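Local atomic coordinates of Lin2722 protein (Listeria innocua, PDB entry 3DS8), a protein that is of unknown function but, as a member of the alpha/beta-hydrolase clan, probably hydrolyses a substrate not yet identified. Residues P156-D159 / Y160-K163; S195-A198 / T199-F202; K78-K81 / I82-D86; L108-Y111 / A112-A116. All blocks are in the same frame, centred on the assembly; numbering follows the deposited sequence.

Interaction 1. Residues P156-D159 / Y160-K163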
loop_
_atom_site.group_PDB
_atom_site.type_symbol
_atom_site.label_atom_id
_atom_site.label_comp_id
_atom_site.label_asym_id
_atom_site.label_seq_id
_atom_site.Cartn_x
_atom_site.Cartn_y
_atom_site.Cartn_z
ATOM N N PRO A 156 10.088 -7.577 15.091
ATOM C CA PRO A 156 9.828 -6.276 15.695
ATOM C C PRO A 156 8.873 -5.394 14.894
ATOM O O PRO A 156 8.035 -4.704 15.481
ATOM C CB PRO A 156 11.226 -5.654 15.797
ATOM C CG PRO A 156 12.126 -6.835 15.994
ATOM C CD PRO A 156 11.538 -7.887 15.091
ATOM N N GLN A 157 8.962 -5.434 13.567
ATOM C CA GLN A 157 8.030 -4.668 12.757
ATOM C C GLN A 157 6.589 -5.156 12.965
ATOM O O GLN A 157 5.675 -4.346 13.189
ATOM C CB GLN A 157 8.435 -4.745 11.276
ATOM C CG GLN A 157 7.450 -4.096 10.328
ATOM C CD GLN A 157 7.963 -4.149 8.898
ATOM O OE1 GLN A 157 8.791 -3.334 8.489
ATOM N NE2 GLN A 157 7.525 -5.162 8.157
HETATM N N MSE A 158 6.382 -6.477 12.886
HETATM C CA MSE A 158 5.062 -7.034 13.161
HETATM C C MSE A 158 4.609 -6.699 14.548
HETATM O O MSE A 158 3.438 -6.450 14.770
HETATM C CB MSE A 158 5.012 -8.558 13.034
HETATM C CG MSE A 158 4.819 -9.079 11.728
HETATM SE SE MSE A 158 3.128 -8.474 10.923
HETATM C CE MSE A 158 1.678 -9.371 11.913
ATOM N N ASP A 159 5.511 -6.738 15.535
ATOM C CA ASP A 159 5.122 -6.406 16.898
ATOM C C ASP A 159 4.547 -4.975 16.952
ATOM O O ASP A 159 3.576 -4.711 17.661
ATOM C CB ASP A 159 6.333 -6.515 17.870
ATOM C CG ASP A 159 6.816 -7.956 18.105
ATOM O OD1 ASP A 159 6.075 -8.938 17.871
ATOM O OD2 ASP A 159 7.971 -8.084 18.581
ATOM N N TYR A 160 5.175 -4.053 16.226
ATOM C CA TYR A 160 4.739 -2.667 16.190
ATOM C C TYR A 160 3.336 -2.581 15.576
ATOM O O TYR A 160 2.459 -1.936 16.125
ATOM C CB TYR A 160 5.717 -1.806 15.350
ATOM C CG TYR A 160 5.362 -0.323 15.346
ATOM C CD1 TYR A 160 6.004 0.558 16.205
ATOM C CD2 TYR A 160 4.416 0.186 14.464
ATOM C CE1 TYR A 160 5.675 1.905 16.211
ATOM C CE2 TYR A 160 4.086 1.510 14.467
ATOM C CZ TYR A 160 4.720 2.364 15.335
ATOM O OH TYR A 160 4.419 3.712 15.356
ATOM N N PHE A 161 3.164 -3.217 14.430
ATOM C CA PHE A 161 1.869 -3.191 13.706
ATOM C C PHE A 161 0.734 -3.747 14.576
ATOM O O PHE A 161 -0.369 -3.188 14.627
ATOM C CB PHE A 161 1.935 -3.971 12.391
ATOM C CG PHE A 161 2.799 -3.344 11.313
ATOM C CD1 PHE A 161 2.969 -1.965 11.206
ATOM C CD2 PHE A 161 3.437 -4.164 10.409
ATOM C CE1 PHE A 161 3.745 -1.410 10.194
ATOM C CE2 PHE A 161 4.212 -3.628 9.336
ATOM C CZ PHE A 161 4.380 -2.259 9.239
ATOM N N ILE A 162 1.014 -4.835 15.273
ATOM C CA ILE A 162 0.046 -5.412 16.215
ATOM C C ILE A 162 -0.265 -4.497 17.381
ATOM O O ILE A 162 -1.444 -4.288 17.711
ATOM C CB ILE A 162 0.524 -6.790 16.724
ATOM C CG1 ILE A 162 0.476 -7.794 15.568
ATOM C CG2 ILE A 162 -0.365 -7.255 17.922
ATOM C CD1 ILE A 162 1.226 -9.102 15.783
ATOM N N LYS A 163 0.771 -3.943 17.994
ATOM C CA LYS A 163 0.618 -3.038 19.134
ATOM C C LYS A 163 -0.224 -1.819 18.777
ATOM O O LYS A 163 -1.069 -1.387 19.559
ATOM C CB LYS A 163 2.001 -2.608 19.659
ATOM C CG LYS A 163 1.988 -1.559 20.765
ATOM C CD LYS A 163 3.374 -1.348 21.347
ATOM C CE LYS A 163 3.416 -0.307 22.454
ATOM N NZ LYS A 163 3.734 1.035 21.934
#
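Q157 and F161, one helical turn apart, lie side by side and point the same way, the amide of the first running along the ring of the second. The touch is made by the aliphatic part of the glutamine: CG of Q157 comes within 3.4 Å of CE2 of F161, and the amide carbon follows a little farther off. Amide and ring planes are inclined by 35°, so the amide is not parallel to the ring. With CG of Q157 anti to the backbone N (chi1 174°) and the chain extended beyond it, the amide is carried along the ring to the carbonyl of F134, to which NE2 is hydrogen-bonded. The backbone adds to the pairing, because Q157 O stands 3.5 Å above the plane of the F161 ring, offset toward the rim, while accepting a nearly straight bond from F161 N at 3.0 Å.

All this happens on helix 156-163, a short segment set between strands 123-130 and 173-180 of the alpha/beta-hydrolase fold, where helix 103-114 meets the F161 side through T109, Y110 and E113.

A second pair flanks the first. Selenomethionine M158 is bent at both chi2 and chi3, which carries its methyl forward along the helix to I162, and CE of M158 reaches CD1 of I162 at 3.9 Å, the two side chains running across each other at a slant. CG1 of I162 also packs 3.3 Å from M158 O, the carbonyl that receives the I162 N-H. The selenium of M158 stays at a looser 4.4 Å from CD2 of F161.

Interaction 2. Residues S195-A198 / T199-F202; sequences SSLA and TRLF
The ring of F202 and the guanidinium of R200 are the flat groups here, and each meets the preceding segment at a slant. The carbonyl oxygen of A198 approaches CD2 of F202 obliquely at 3.7 Å, whereas T199 O lies over one ring face, 4.0 Å above the plane and offset toward the rim. The ring turns back to these carbonyls because CG of F202 sits between the backbone N and the carbonyl carbon (chi1 66°). Beyond the segment, F161 of helix 156-163 meets the same ring at a shallow interplanar angle. At R200, methyl CD1 of L197 comes obliquely to NH2 at 4.1 Å.

The backbone of A198-L201 winds through a 3-10 turn after helix 193-196, on the connection that leads to strand 209-216 of the alpha/beta-hydrolase sheet. R200 N donates to L197 O at 2.9 Å, and L201 N to A198 O at 3.0 Å. Both bonds are nearly straight at the hydrogen, but the second donor stands 48° out of the carbonyl plane, a consequence of the tight i-to-i+3 winding. CB of R200 also packs against L197 O at 3.3 Å.

The polar ends find their partners elsewhere: T199 OG1 hydrogen-bonds to the hydroxyl of Y210, and the R200 guanidinium forms a salt bridge with E212 and hydrogen bonds with the carbonyls of L146 and F148. A buried positive charge is thus met by a carboxylate and backbone oxygens, which would be expected to offset its loss of solvent and fix its orientation, while a methyl of L197 crosses it at a slant.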
loop_
_atom_site.group_PDB
_atom_site.type_symbol
_atom_site.label_atom_id
_atom_site.label_comp_id
_atom_site.label_asym_id
_atom_site.label_seq_id
_atom_site.Cartn_x
_atom_site.Cartn_y
_atom_site.Cartn_z
ATOM N N SER A 195 4.166 -13.641 4.895
ATOM C CA SER A 195 4.643 -12.307 5.327
ATOM C C SER A 195 3.833 -11.242 4.643
ATOM O O SER A 195 3.418 -10.266 5.266
ATOM C CB SER A 195 6.110 -12.114 5.010
ATOM O OG SER A 195 6.545 -10.830 5.446
ATOM N N SER A 196 3.575 -11.434 3.358
ATOM C CA SER A 196 2.752 -10.468 2.591
ATOM C C SER A 196 1.244 -10.459 2.896
ATOM O O SER A 196 0.521 -9.560 2.434
ATOM C CB SER A 196 3.036 -10.584 1.074
ATOM O OG SER A 196 3.165 -11.883 0.641
ATOM N N LEU A 197 0.793 -11.436 3.699
ATOM C CA LEU A 197 -0.576 -11.515 4.178
ATOM C C LEU A 197 -0.704 -11.318 5.674
ATOM O O LEU A 197 -1.805 -11.435 6.208
ATOM C CB LEU A 197 -1.142 -12.871 3.820
ATOM C CG LEU A 197 -1.264 -13.238 2.341
ATOM C CD1 LEU A 197 -1.601 -14.763 2.279
ATOM C CD2 LEU A 197 -2.280 -12.387 1.604
ATOM N N ALA A 198 0.389 -10.964 6.339
ATOM C CA ALA A 198 0.404 -10.963 7.806
ATOM C C ALA A 198 -0.437 -9.824 8.398
ATOM O O ALA A 198 -0.755 -9.845 9.579
ATOM C CB ALA A 198 1.820 -10.977 8.326
ATOM N N THR A 199 -0.862 -8.882 7.551
ATOM C CA THR A 199 -1.958 -7.968 7.857
ATOM C C THR A 199 -3.177 -8.670 8.450
ATOM O O THR A 199 -3.935 -8.056 9.184
ATOM C CB THR A 199 -2.388 -7.181 6.594
ATOM O OG1 THR A 199 -2.249 -8.014 5.431
ATOM C CG2 THR A 199 -1.500 -5.908 6.422
ATOM N N ARG A 200 -3.354 -9.958 8.140
ATOM C CA ARG A 200 -4.461 -10.744 8.699
ATOM C C ARG A 200 -4.507 -10.717 10.219
ATOM O O ARG A 200 -5.566 -10.914 10.831
ATOM C CB ARG A 200 -4.224 -12.202 8.249
ATOM C CG ARG A 200 -5.207 -13.147 8.577
ATOM C CD ARG A 200 -4.675 -14.509 8.171
ATOM N NE ARG A 200 -4.666 -14.688 6.719
ATOM C CZ ARG A 200 -4.534 -15.882 6.140
ATOM N NH1 ARG A 200 -4.436 -16.962 6.890
ATOM N NH2 ARG A 200 -4.527 -16.007 4.821
ATOM N N LEU A 201 -3.357 -10.484 10.832
ATOM C CA LEU A 201 -3.227 -10.532 12.281
ATOM C C LEU A 201 -3.455 -9.199 13.000
ATOM O O LEU A 201 -3.472 -9.171 14.235
ATOM C CB LEU A 201 -1.874 -11.123 12.650
ATOM C CG LEU A 201 -1.603 -12.499 11.997
ATOM C CD1 LEU A 201 -0.360 -13.055 12.506
ATOM C CD2 LEU A 201 -2.751 -13.499 12.204
ATOM N N PHE A 202 -3.673 -8.121 12.255
ATOM C CA PHE A 202 -3.906 -6.830 12.882
ATOM C C PHE A 202 -4.921 -5.930 12.176
ATOM O O PHE A 202 -5.492 -5.039 12.824
ATOM C CB PHE A 202 -2.558 -6.097 13.157
ATOM C CG PHE A 202 -1.779 -5.692 11.936
ATOM C CD1 PHE A 202 -1.915 -4.421 11.401
ATOM C CD2 PHE A 202 -0.848 -6.547 11.348
ATOM C CE1 PHE A 202 -1.205 -4.031 10.323
ATOM C CE2 PHE A 202 -0.125 -6.142 10.256
ATOM C CZ PHE A 202 -0.295 -4.892 9.733
#

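Interaction 3. Residues K78-K81 / I82-D86; sequences KWLK and IAMED
L80 and M84 form the tight, buried side of this helical turn, and K81 with E85 the more open one. CD1 of L80 lies 4.0 Å from CG of selenomethionine M84, the two chains crossing at a slant, and the methyl CE of M84 bends back to the same leucine carbon. Their backbones are drawn close as well: M84 N donates to L80 O at 2.7 Å. This face of helix 73-91 rests on the central sheet of the alpha/beta-hydrolase fold, with L80 and M84 both touching F64 of strand 61-66 and I7 of strand 6-9.

On the other side, I82 is exposed and offers its CG1 to K78 O at 3.5 Å. K81, bent at chi2 (90°) and chi4, swings its ammonium over E85 and forms a salt bridge, NZ to OE2, at 2.7 Å. The donor comes from above the carboxylate plane, 57° out of it. D118 adds a long, weak ion pair to the same ammonium. The bridge joins opposite charges across one i-to-i+4 turn at a partly exposed site, where water would be expected to temper its strength.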
loop_
_atom_site.group_PDB
_atom_site.type_symbol
_atom_site.label_atom_id
_atom_site.label_comp_id
_atom_site.label_asym_id
_atom_site.label_seq_id
_atom_site.Cartn_x
_atom_site.Cartn_y
_atom_site.Cartn_z
ATOM N N LYS A 78 7.655 8.632 7.877
ATOM C CA LYS A 78 7.950 9.973 8.424
ATOM C C LYS A 78 8.151 11.012 7.330
ATOM O O LYS A 78 7.629 12.118 7.422
ATOM C CB LYS A 78 9.202 9.927 9.301
ATOM C CG LYS A 78 9.032 9.114 10.558
ATOM C CD LYS A 78 10.303 9.177 11.407
ATOM C CE LYS A 78 10.433 7.963 12.292
ATOM N NZ LYS A 78 9.160 7.695 13.061
ATOM N N TRP A 79 8.877 10.644 6.274
ATOM C CA TRP A 79 9.096 11.560 5.149
ATOM C C TRP A 79 7.814 11.801 4.336
ATOM O O TRP A 79 7.549 12.928 3.883
ATOM C CB TRP A 79 10.225 11.066 4.255
ATOM C CG TRP A 79 11.498 10.905 4.973
ATOM C CD1 TRP A 79 11.923 11.586 6.085
ATOM C CD2 TRP A 79 12.541 9.996 4.634
ATOM N NE1 TRP A 79 13.170 11.115 6.484
ATOM C CE2 TRP A 79 13.569 10.144 5.600
ATOM C CE3 TRP A 79 12.711 9.066 3.621
ATOM C CZ2 TRP A 79 14.754 9.397 5.549
ATOM C CZ3 TRP A 79 13.885 8.308 3.586
ATOM C CH2 TRP A 79 14.894 8.502 4.513
ATOM N N LEU A 80 7.023 10.749 4.171
ATOM C CA LEU A 80 5.716 10.863 3.527
ATOM C C LEU A 80 4.817 11.842 4.283
ATOM O O LEU A 80 4.179 12.692 3.657
ATOM C CB LEU A 80 5.062 9.488 3.431
ATOM C CG LEU A 80 3.665 9.382 2.818
ATOM C CD1 LEU A 80 3.720 9.859 1.373
ATOM C CD2 LEU A 80 3.184 7.945 2.911
ATOM N N LYS A 81 4.765 11.730 5.612
ATOM C CA LYS A 81 3.986 12.672 6.437
ATOM C C LYS A 81 4.367 14.121 6.165
ATOM O O LYS A 81 3.525 14.975 5.990
ATOM C CB LYS A 81 4.167 12.372 7.943
ATOM C CG LYS A 81 3.929 13.547 8.948
ATOM C CD LYS A 81 2.532 13.591 9.363
ATOM C CE LYS A 81 2.300 14.469 10.606
ATOM N NZ LYS A 81 3.335 15.465 11.049
ATOM N N ILE A 82 5.663 14.393 6.106
ATOM C CA ILE A 82 6.148 15.751 5.869
ATOM C C ILE A 82 5.639 16.253 4.513
ATOM O O ILE A 82 5.142 17.376 4.395
ATOM C CB ILE A 82 7.691 15.818 5.949
ATOM C CG1 ILE A 82 8.150 15.532 7.401
ATOM C CG2 ILE A 82 8.215 17.169 5.457
ATOM C CD1 ILE A 82 9.659 15.254 7.538
ATOM N N ALA A 83 5.735 15.397 3.515
ATOM C CA ALA A 83 5.266 15.715 2.163
ATOM C C ALA A 83 3.733 15.829 2.087
ATOM O O ALA A 83 3.191 16.710 1.377
ATOM C CB ALA A 83 5.781 14.675 1.192
HETATM N N MSE A 84 3.033 14.959 2.792
HETATM C CA MSE A 84 1.561 15.036 2.858
HETATM C C MSE A 84 1.056 16.296 3.565
HETATM O O MSE A 84 -0.005 16.808 3.179
HETATM C CB MSE A 84 0.964 13.808 3.529
HETATM C CG MSE A 84 1.162 12.540 2.745
HETATM SE SE MSE A 84 0.425 12.648 0.874
HETATM C CE MSE A 84 2.083 13.193 -0.113
ATOM N N GLU A 85 1.828 16.830 4.520
ATOM C CA GLU A 85 1.472 18.133 5.127
ATOM C C GLU A 85 1.490 19.209 4.028
ATOM O O GLU A 85 0.607 20.059 3.964
ATOM C CB GLU A 85 2.398 18.528 6.281
ATOM C CG GLU A 85 2.220 17.673 7.491
ATOM C CD GLU A 85 3.320 17.890 8.558
ATOM O OE1 GLU A 85 4.495 18.143 8.202
ATOM O OE2 GLU A 85 3.012 17.759 9.757
ATOM N N ASP A 86 2.482 19.148 3.146
ATOM C CA ASP A 86 2.573 20.138 2.058
ATOM C C ASP A 86 1.474 19.928 1.030
ATOM O O ASP A 86 0.884 20.909 0.548
ATOM C CB ASP A 86 3.935 20.043 1.369
ATOM C CG ASP A 86 5.046 20.624 2.193
ATOM O OD1 ASP A 86 4.764 21.348 3.181
ATOM O OD2 ASP A 86 6.220 20.391 1.825
#

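Interaction 4. Residues L108-Y111 / A112-A116; sequences LTYY and AEDYA
Different first torsions bring Y111 and Y115 together: CG of Y111 lies anti to the backbone N (chi1 -174°), whereas CG of Y115 lies beside its own backbone N (chi1 -49°). Y111 lies in the last turn of helix 103-114 and Y115 just beyond it, in the beta-alpha-beta unit made with strands 95-101 and 123-130; in alpha/beta hydrolases this helix follows the nucleophile elbow, and a GxSxG pattern at its start is consistent with that role. The side chains cross at about a right angle. In this offset edge-to-face pair the edge of Y115 is directed at the face of Y111, with ring centroids 5.5 Å apart and planes at 68°. CD1 of Y111 and CD2 of Y115 are the nearest atoms, at 3.7 Å. The hydroxyl of Y111 is held by the carbonyl of P122.

Y115 is also where the helical backbone angles are left behind, and the last turn shows it. Y111 O accepts Y115 N at 3.1 Å and, weakly, D114 N at 3.4 Å, although D114 N has its main bond to Y110 O at 2.8 Å.

Y110 and D114 lie side by side, pointing the same way. OD2 of D114 stands at the ring edge, near its plane and 4.0 Å from CD1 of Y110. The other oxygen, OD1, is hydrogen-bonded to the hydroxyl of Y160. From the same residue, CB of D114 stands over the centre of the Y115 ring, 3.8 Å above its plane.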
loop_
_atom_site.group_PDB
_atom_site.type_symbol
_atom_site.label_atom_id
_atom_site.label_comp_id
_atom_site.label_asym_id
_atom_site.label_seq_id
_atom_site.Cartn_x
_atom_site.Cartn_y
_atom_site.Cartn_z
ATOM N N LEU A 108 2.946 2.903 3.903
ATOM C CA LEU A 108 1.553 3.265 4.078
ATOM C C LEU A 108 0.950 2.722 5.373
ATOM O O LEU A 108 0.034 3.320 5.910
ATOM C CB LEU A 108 0.731 2.816 2.872
ATOM C CG LEU A 108 0.950 3.542 1.538
ATOM C CD1 LEU A 108 0.248 2.813 0.382
ATOM C CD2 LEU A 108 0.494 5.014 1.646
ATOM N N THR A 109 1.370 1.524 5.784
ATOM C CA THR A 109 0.841 0.889 6.984
ATOM C C THR A 109 1.321 1.637 8.252
ATOM O O THR A 109 0.522 1.960 9.150
ATOM C CB THR A 109 1.235 -0.586 7.015
ATOM O OG1 THR A 109 0.720 -1.223 5.837
ATOM C CG2 THR A 109 0.708 -1.306 8.295
ATOM N N TYR A 110 2.583 2.000 8.296
ATOM C CA TYR A 110 3.039 2.925 9.336
ATOM C C TYR A 110 2.253 4.239 9.297
ATOM O O TYR A 110 1.859 4.765 10.323
ATOM C CB TYR A 110 4.534 3.245 9.171
ATOM C CG TYR A 110 5.425 2.218 9.761
ATOM C CD1 TYR A 110 5.578 2.129 11.134
ATOM C CD2 TYR A 110 6.137 1.332 8.955
ATOM C CE1 TYR A 110 6.417 1.171 11.687
ATOM C CE2 TYR A 110 6.985 0.380 9.505
ATOM C CZ TYR A 110 7.109 0.296 10.857
ATOM O OH TYR A 110 7.962 -0.627 11.467
ATOM N N TYR A 111 2.029 4.794 8.102
ATOM C CA TYR A 111 1.251 6.063 7.993
ATOM C C TYR A 111 -0.176 5.893 8.543
ATOM O O TYR A 111 -0.698 6.728 9.263
ATOM C CB TYR A 111 1.227 6.471 6.520
ATOM C CG TYR A 111 0.592 7.816 6.211
ATOM C CD1 TYR A 111 1.365 8.962 6.070
ATOM C CD2 TYR A 111 -0.793 7.915 6.020
ATOM C CE1 TYR A 111 0.746 10.191 5.748
ATOM C CE2 TYR A 111 -1.426 9.122 5.706
ATOM C CZ TYR A 111 -0.656 10.246 5.569
ATOM O OH TYR A 111 -1.306 11.397 5.224
ATOM N N ALA A 112 -0.797 4.766 8.225
ATOM C CA ALA A 112 -2.126 4.461 8.687
ATOM C C ALA A 112 -2.192 4.355 10.198
ATOM O O ALA A 112 -3.196 4.792 10.821
ATOM C CB ALA A 112 -2.594 3.148 8.054
ATOM N N GLU A 113 -1.164 3.757 10.791
ATOM C CA GLU A 113 -1.132 3.608 12.243
ATOM C C GLU A 113 -0.692 4.842 12.999
ATOM O O GLU A 113 -1.121 5.026 14.153
ATOM C CB GLU A 113 -0.301 2.383 12.677
ATOM C CG GLU A 113 -0.989 1.071 12.310
ATOM C CD GLU A 113 -0.382 -0.130 12.948
ATOM O OE1 GLU A 113 0.783 -0.030 13.405
ATOM O OE2 GLU A 113 -1.089 -1.183 13.026
ATOM N N ASP A 114 0.136 5.693 12.393
ATOM C CA ASP A 114 0.809 6.728 13.127
ATOM C C ASP A 114 0.131 8.073 12.979
ATOM O O ASP A 114 0.310 8.921 13.831
ATOM C CB ASP A 114 2.267 6.852 12.682
ATOM C CG ASP A 114 3.130 5.689 13.124
ATOM O OD1 ASP A 114 2.674 4.839 13.937
ATOM O OD2 ASP A 114 4.264 5.598 12.618
ATOM N N TYR A 115 -0.621 8.287 11.907
ATOM C CA TYR A 115 -1.216 9.623 11.637
ATOM C C TYR A 115 -2.723 9.685 11.398
ATOM O O TYR A 115 -3.214 10.698 10.927
ATOM C CB TYR A 115 -0.512 10.271 10.438
ATOM C CG TYR A 115 0.983 10.209 10.580
ATOM C CD1 TYR A 115 1.621 10.788 11.657
ATOM C CD2 TYR A 115 1.750 9.467 9.677
ATOM C CE1 TYR A 115 3.002 10.682 11.802
ATOM C CE2 TYR A 115 3.092 9.360 9.798
ATOM C CZ TYR A 115 3.737 9.956 10.839
ATOM O OH TYR A 115 5.106 9.839 10.949
ATOM N N ALA A 116 -3.470 8.617 11.713
ATOM C CA ALA A 116 -4.937 8.622 11.517
ATOM C C ALA A 116 -5.652 9.840 12.164
ATOM O O ALA A 116 -6.610 10.383 11.588
ATOM C CB ALA A 116 -5.537 7.293 12.025
#

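All four are local contacts, three in alpha-helix and interaction 2 in a 3-10 turn, and their chemistry follows their place in the fold. Interactions 2 and 4 are buried, interactions 1 and 3 only partly so. Helix 103-114 is the common neighbour: on one flank L80 touches Y111 and K81 touches Y115, just past the helix end, while F161 of interaction 1 and F202 of interaction 2 both pack on T109. Interactions 1 and 2 also meet directly, M158 CE lying 3.4 Å from A198 O. Interaction 3 stays about 15 Å from interaction 2 at the nearest atoms. Its own ion pair lies near the surface, whereas interaction 2 settles a buried charge through outside partners and interactions 1 and 4 depend largely on aromatic rings.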